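Local coordinates for MW1564 protein (Staphylococcus aureus, PDB 3NTV) that is probably an S-adenosylmethionine-dependent O-methyltransferase of the caffeoyl-CoA O-methyltransferase family, transferring a methyl group to a hydroxyl oxygen of its substrate, at residues N176-H180 with G181-D185; L219-D222 with D223-I227. One frame throughout, in Å; residues are numbered along the deposited sequence.

Contact 1: residues N176-H180 with G181-D185; sequences NVLYH and GFVSD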
ATOM      1  N   ASN A 176      -2.148  12.553  -3.099  1.00 14.18           N
ATOM      2  CA  ASN A 176      -1.516  13.845  -2.901  1.00 14.57           C
ATOM      3  C   ASN A 176      -1.569  14.370  -1.477  1.00 17.39           C
ATOM      4  O   ASN A 176      -1.621  15.579  -1.265  1.00 16.46           O
ATOM      5  CB  ASN A 176      -2.076  14.845  -3.926  1.00 17.16           C
ATOM      6  CG  ASN A 176      -1.112  15.900  -4.387  1.00 20.14           C
ATOM      7  OD1 ASN A 176       0.113  15.797  -4.222  1.00 18.67           O
ATOM      8  ND2 ASN A 176      -1.668  16.940  -4.960  1.00 22.64           N
ATOM      9  N   VAL A 177      -1.464  13.462  -0.498  1.00 15.39           N
ATOM     10  CA  VAL A 177      -1.471  13.836   0.927  1.00 16.48           C
ATOM     11  C   VAL A 177      -0.130  14.460   1.375  1.00 21.71           C
ATOM     12  O   VAL A 177      -0.042  14.982   2.488  1.00 21.48           O
ATOM     13  CB  VAL A 177      -2.018  12.748   1.883  1.00 19.74           C
ATOM     14  CG1 VAL A 177      -3.490  12.462   1.594  1.00 19.54           C
ATOM     15  CG2 VAL A 177      -1.183  11.475   1.814  1.00 19.27           C
ATOM     16  N   LEU A 178       0.884  14.453   0.491  1.00 18.32           N
ATOM     17  CA  LEU A 178       2.166  15.135   0.748  1.00 19.26           C
ATOM     18  C   LEU A 178       2.330  16.361  -0.175  1.00 24.10           C
ATOM     19  O   LEU A 178       3.405  16.953  -0.201  1.00 24.26           O
ATOM     20  CB  LEU A 178       3.367  14.170   0.560  1.00 19.62           C
ATOM     21  CG  LEU A 178       3.521  13.024   1.581  1.00 23.25           C
ATOM     22  CD1 LEU A 178       4.675  12.132   1.197  1.00 23.61           C
ATOM     23  CD2 LEU A 178       3.761  13.547   2.998  1.00 24.00           C
ATOM     24  N   TYR A 179       1.254  16.772  -0.903  1.00 20.05           N
ATOM     25  CA  TYR A 179       1.288  17.858  -1.897  1.00 19.52           C
ATOM     26  C   TYR A 179       2.567  17.823  -2.735  1.00 22.21           C
ATOM     27  O   TYR A 179       3.416  18.713  -2.651  1.00 21.39           O
ATOM     28  CB  TYR A 179       0.956  19.291  -1.368  1.00 20.51           C
ATOM     29  CG  TYR A 179       0.636  20.221  -2.533  1.00 22.32           C
ATOM     30  CD1 TYR A 179       1.493  21.265  -2.878  1.00 24.38           C
ATOM     31  CD2 TYR A 179      -0.422  19.941  -3.399  1.00 22.40           C
ATOM     32  CE1 TYR A 179       1.276  22.034  -4.026  1.00 24.35           C
ATOM     33  CE2 TYR A 179      -0.654  20.709  -4.538  1.00 22.24           C
ATOM     34  CZ  TYR A 179       0.183  21.769  -4.837  1.00 31.16           C
ATOM     35  OH  TYR A 179      -0.088  22.525  -5.956  1.00 29.37           O
ATOM     36  N   HIS A 180       2.766  16.706  -3.448  1.00 20.54           N
ATOM     37  CA  HIS A 180       3.914  16.486  -4.332  1.00 21.11           C
ATOM     38  C   HIS A 180       5.267  16.485  -3.597  1.00 26.43           C
ATOM     39  O   HIS A 180       6.314  16.649  -4.229  1.00 27.72           O
ATOM     40  CB  HIS A 180       3.888  17.506  -5.492  1.00 21.24           C
ATOM     41  CG  HIS A 180       2.567  17.611  -6.187  1.00 24.28           C
ATOM     42  ND1 HIS A 180       2.103  16.601  -7.019  1.00 25.47           N
ATOM     43  CD2 HIS A 180       1.661  18.613  -6.170  1.00 25.08           C
ATOM     44  CE1 HIS A 180       0.940  17.030  -7.481  1.00 24.26           C
ATOM     45  NE2 HIS A 180       0.631  18.232  -6.990  1.00 24.51           N
ATOM     46  N   GLY A 181       5.228  16.312  -2.277  1.00 23.32           N
ATOM     47  CA  GLY A 181       6.417  16.311  -1.433  1.00 23.79           C
ATOM     48  C   GLY A 181       6.730  17.656  -0.811  1.00 27.81           C
ATOM     49  O   GLY A 181       7.715  17.776  -0.080  1.00 28.58           O
ATOM     50  N   PHE A 182       5.890  18.675  -1.079  1.00 23.91           N
ATOM     51  CA  PHE A 182       6.094  20.032  -0.556  1.00 22.97           C
ATOM     52  C   PHE A 182       5.760  20.237   0.894  1.00 26.26           C
ATOM     53  O   PHE A 182       6.201  21.239   1.444  1.00 24.24           O
ATOM     54  CB  PHE A 182       5.332  21.075  -1.379  1.00 24.26           C
ATOM     55  CG  PHE A 182       5.910  21.356  -2.737  1.00 26.52           C
ATOM     56  CD1 PHE A 182       7.147  21.983  -2.868  1.00 31.06           C
ATOM     57  CD2 PHE A 182       5.173  21.106  -3.886  1.00 28.56           C
ATOM     58  CE1 PHE A 182       7.673  22.264  -4.130  1.00 32.27           C
ATOM     59  CE2 PHE A 182       5.691  21.406  -5.145  1.00 32.14           C
ATOM     60  CZ  PHE A 182       6.939  21.975  -5.259  1.00 31.20           C
ATOM     61  N   VAL A 183       4.952  19.355   1.515  1.00 23.34           N
ATOM     62  CA  VAL A 183       4.519  19.528   2.912  1.00 24.27           C
ATOM     63  C   VAL A 183       5.576  19.955   3.942  1.00 32.09           C
ATOM     64  O   VAL A 183       5.267  20.800   4.797  1.00 34.10           O
ATOM     65  CB  VAL A 183       3.585  18.416   3.450  1.00 28.70           C
ATOM     66  CG1 VAL A 183       2.240  18.434   2.738  1.00 27.67           C
ATOM     67  CG2 VAL A 183       4.242  17.050   3.354  1.00 28.95           C
ATOM     68  N   SER A 184       6.807  19.400   3.840  1.00 27.14           N
ATOM     69  CA  SER A 184       7.902  19.700   4.774  0.50 27.11           C
ATOM     70  C   SER A 184       9.063  20.483   4.135  1.00 31.31           C
ATOM     71  O   SER A 184      10.077  20.739   4.797  1.00 33.10           O
ATOM     72  CB  SER A 184       8.420  18.407   5.398  0.50 30.71           C
ATOM     73  OG  SER A 184       7.396  17.733   6.111  0.50 36.06           O
ATOM     74  N   ASP A 185       8.923  20.865   2.865  1.00 25.52           N
ATOM     75  CA  ASP A 185       9.938  21.567   2.081  1.00 25.82           C
ATOM     76  C   ASP A 185      10.023  23.069   2.366  1.00 29.33           C
ATOM     77  O   ASP A 185       9.007  23.762   2.342  1.00 27.19           O
ATOM     78  CB  ASP A 185       9.676  21.314   0.576  1.00 28.00           C
ATOM     79  CG  ASP A 185      10.777  21.698  -0.409  1.00 37.96           C
ATOM     80  OD1 ASP A 185      11.822  22.222   0.031  1.00 37.90           O
ATOM     81  OD2 ASP A 185      10.598  21.451  -1.619  1.00 42.43           O
TER

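Contact 2: residues L219-D222 with D223-I227; sequences LNID and DGLAI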
ATOM      1  N   LEU A 219       1.023   6.725   3.352  1.00 16.35           N
ATOM      2  CA  LEU A 219       2.199   6.168   2.687  1.00 15.98           C
ATOM      3  C   LEU A 219       2.980   7.253   1.994  1.00 20.67           C
ATOM      4  O   LEU A 219       2.376   8.078   1.298  1.00 20.30           O
ATOM      5  CB  LEU A 219       1.762   5.156   1.595  1.00 16.34           C
ATOM      6  CG  LEU A 219       0.971   3.923   2.027  1.00 20.64           C
ATOM      7  CD1 LEU A 219       0.600   3.091   0.815  1.00 21.21           C
ATOM      8  CD2 LEU A 219       1.777   3.061   2.991  1.00 22.19           C
ATOM      9  N   ASN A 220       4.324   7.239   2.114  1.00 19.93           N
ATOM     10  CA  ASN A 220       5.139   8.215   1.377  1.00 20.65           C
ATOM     11  C   ASN A 220       5.657   7.583   0.095  1.00 26.38           C
ATOM     12  O   ASN A 220       6.839   7.218  -0.040  1.00 27.04           O
ATOM     13  CB  ASN A 220       6.259   8.846   2.221  1.00 24.83           C
ATOM     14  CG  ASN A 220       7.224   7.851   2.792  1.00 40.45           C
ATOM     15  OD1 ASN A 220       6.852   6.729   3.142  1.00 30.60           O
ATOM     16  ND2 ASN A 220       8.491   8.231   2.851  1.00 35.83           N
ATOM     17  N   ILE A 221       4.729   7.370  -0.816  1.00 21.24           N
ATOM     18  CA  ILE A 221       4.985   6.870  -2.155  1.00 21.37           C
ATOM     19  C   ILE A 221       4.487   7.954  -3.071  1.00 21.79           C
ATOM     20  O   ILE A 221       3.433   8.539  -2.803  1.00 20.38           O
ATOM     21  CB  ILE A 221       4.305   5.510  -2.490  1.00 25.09           C
ATOM     22  CG1 ILE A 221       2.766   5.496  -2.263  1.00 25.47           C
ATOM     23  CG2 ILE A 221       5.026   4.358  -1.810  1.00 27.53           C
ATOM     24  CD1 ILE A 221       2.005   4.481  -3.184  1.00 34.40           C
ATOM     25  N   ASP A 222       5.260   8.261  -4.129  1.00 19.52           N
ATOM     26  CA  ASP A 222       4.843   9.236  -5.142  1.00 17.74           C
ATOM     27  C   ASP A 222       4.447  10.581  -4.481  1.00 21.04           C
ATOM     28  O   ASP A 222       5.263  11.149  -3.756  1.00 22.09           O
ATOM     29  CB  ASP A 222       3.704   8.609  -6.004  1.00 18.64           C
ATOM     30  CG  ASP A 222       4.127   7.365  -6.773  1.00 26.81           C
ATOM     31  OD1 ASP A 222       5.272   7.338  -7.285  1.00 26.73           O
ATOM     32  OD2 ASP A 222       3.294   6.447  -6.919  1.00 27.17           O
ATOM     33  N   ASP A 223       3.199  11.039  -4.655  1.00 17.87           N
ATOM     34  CA  ASP A 223       2.716  12.299  -4.078  1.00 16.89           C
ATOM     35  C   ASP A 223       2.141  12.149  -2.679  1.00 19.00           C
ATOM     36  O   ASP A 223       1.606  13.122  -2.145  1.00 18.71           O
ATOM     37  CB  ASP A 223       1.632  12.868  -5.004  1.00 17.93           C
ATOM     38  CG  ASP A 223       2.147  13.282  -6.358  1.00 27.85           C
ATOM     39  OD1 ASP A 223       3.254  13.851  -6.416  1.00 26.17           O
ATOM     40  OD2 ASP A 223       1.437  13.038  -7.361  1.00 31.27           O
ATOM     41  N   GLY A 224       2.206  10.939  -2.124  1.00 16.92           N
ATOM     42  CA  GLY A 224       1.632  10.637  -0.818  1.00 16.47           C
ATOM     43  C   GLY A 224       0.245  10.036  -1.004  1.00 20.03           C
ATOM     44  O   GLY A 224      -0.536  10.533  -1.825  1.00 20.62           O
ATOM     45  N   LEU A 225      -0.064   8.945  -0.283  1.00 14.99           N
ATOM     46  CA  LEU A 225      -1.356   8.277  -0.411  1.00 15.59           C
ATOM     47  C   LEU A 225      -1.925   7.930   0.953  1.00 20.06           C
ATOM     48  O   LEU A 225      -1.166   7.544   1.843  1.00 21.32           O
ATOM     49  CB  LEU A 225      -1.171   6.980  -1.252  1.00 15.89           C
ATOM     50  CG  LEU A 225      -2.461   6.286  -1.739  1.00 19.77           C
ATOM     51  CD1 LEU A 225      -3.163   7.123  -2.802  1.00 18.56           C
ATOM     52  CD2 LEU A 225      -2.154   4.914  -2.320  1.00 21.79           C
ATOM     53  N   ALA A 226      -3.223   8.115   1.140  1.00 14.39           N
ATOM     54  CA  ALA A 226      -3.878   7.671   2.365  1.00 14.36           C
ATOM     55  C   ALA A 226      -4.938   6.671   1.976  1.00 16.18           C
ATOM     56  O   ALA A 226      -5.561   6.791   0.898  1.00 14.09           O
ATOM     57  CB  ALA A 226      -4.493   8.816   3.140  1.00 15.44           C
ATOM     58  N   ILE A 227      -5.122   5.669   2.839  1.00 15.05           N
ATOM     59  CA  ILE A 227      -6.134   4.646   2.670  1.00 13.20           C
ATOM     60  C   ILE A 227      -6.983   4.675   3.920  1.00 15.84           C
ATOM     61  O   ILE A 227      -6.438   4.489   5.025  1.00 14.08           O
ATOM     62  CB  ILE A 227      -5.527   3.246   2.455  1.00 15.81           C
ATOM     63  CG1 ILE A 227      -4.644   3.195   1.185  1.00 16.09           C
ATOM     64  CG2 ILE A 227      -6.619   2.140   2.460  1.00 16.45           C
ATOM     65  CD1 ILE A 227      -3.729   1.891   1.198  1.00 18.37           C
TER

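Contact 1: residues N176-H180 with G181-D185
V183 straddles L178, one methyl against its side chain and the other against its carbonyl group. CG2, set between its own backbone N and carbonyl carbon, meets L178 CD2 at 3.6 Å, the two side chains crossing at about a right angle. CG1 rests 3.5 Å from L178 O, with the backbone and CB of Y179 just beyond. The L178 oxygen is also gripped by the backbone: G181 N reaches it at 2.8 Å, and V183 N adds a weak bond of 3.3 Å. One residue on, F182 N binds Y179 O at 2.9 Å in a fairly straight bond (N-H...O angle 163°). Y179 O at the same time sits at the edge of the F182 ring, near its plane, with F182 CD2 3.2 Å away.

The bend follows strand 170-175 of the Rossmann-like methyltransferase fold and leads toward helix 192-209; a type I turn from N176 to Y179 opens it, and three positive phi values in a row, Y179 to G181, reverse the chain again. In related enzymes an asparagine at this strand end takes part in a divalent-metal site, and N176, weakly bonded to D149, may correspond to it.

The Y179 ring turns to F182: CG anti to the backbone N (chi1 -164°) brings Y179 CD1 to within 3.8 Å of F182 CD2. H180 CD2 lies over one face of the Y179 ring, toward its rim, and H180 CB packs obliquely beside F182. The imidazole in turn has N176 OD1 3.4 Å above its plane, over the centre; the same oxygen accepts the H180 backbone N-H. Helix 192-209 backs these rings, with M197 against Y179 and V194 and V198 against F182, while L29 of the second subunit packs on L178.

Contact 2: residues L219-D222 with D223-I227
L219 and L225 face each other as an antiparallel hydrogen-bonded pair. L219 N binds L225 O at 2.8 Å, and L225 N returns a bond of 3.0 Å to L219 O. A third backbone bond, G224 N to I221 O at 2.8 Å, closes the tight turn between them. L219 O takes a further, softer contact from the CA-H of G224, with G224 CA 3.4 Å from L219 O.

Apolar contacts across the hairpin are few. L219 and L225 project from the same face of the sheet, L219 CB to L225 CB at 4.5 Å, and both rest on L62 of helix 57-70. I221, although its CB starts off to one side, holds CG1 between its backbone N and carbonyl carbon (chi1 55°), and this brings I221 CD1 to within 4.3 Å of L225 CD2. I221 also packs on I221 of the second subunit, and L62 of that subunit packs on L219, so the hairpin end lies at the dimer interface.

The acidic side chains diverge, D222 OD2 lying 6.9 Å from D223 OD2. D222 OD2 is hydrogen-bonded to T59 OG1. D223 OD1 accepts a weak hydrogen bond from H180 ND1, while D223 OD2 lies close to the like-charged D56 OD2.

With D222 at positive phi (53°) and D223 following it, I221 to G224 form a type II' beta turn, the end of the hairpin that places antiparallel strand 225-230 between 170-175 and edge strand 214-219, the 5-7-6 end of the class I methyltransferase sheet.

Overall arrangement
Contacts 1 and 2 lie at the same end of the sheet, in neighbouring loops whose centres are about 10 Å apart. Contact 1 is partly buried, with H180 exposed; contact 2 is buried. The first follows parallel strand 170-175 and packs against helix 192-209, relying on rings and carbonyl oxygens; the second belongs to the antiparallel pair 214-219 and 225-230 and packs against helix 57-70, relying on strand bonds and aliphatic chains. D223 ties them together: its backbone O probably accepts a hydrogen bond from L178 N, and its OD1 a weak one from H180 ND1. V177 CG2 also packs against L225 N. Both contacts touch the second subunit.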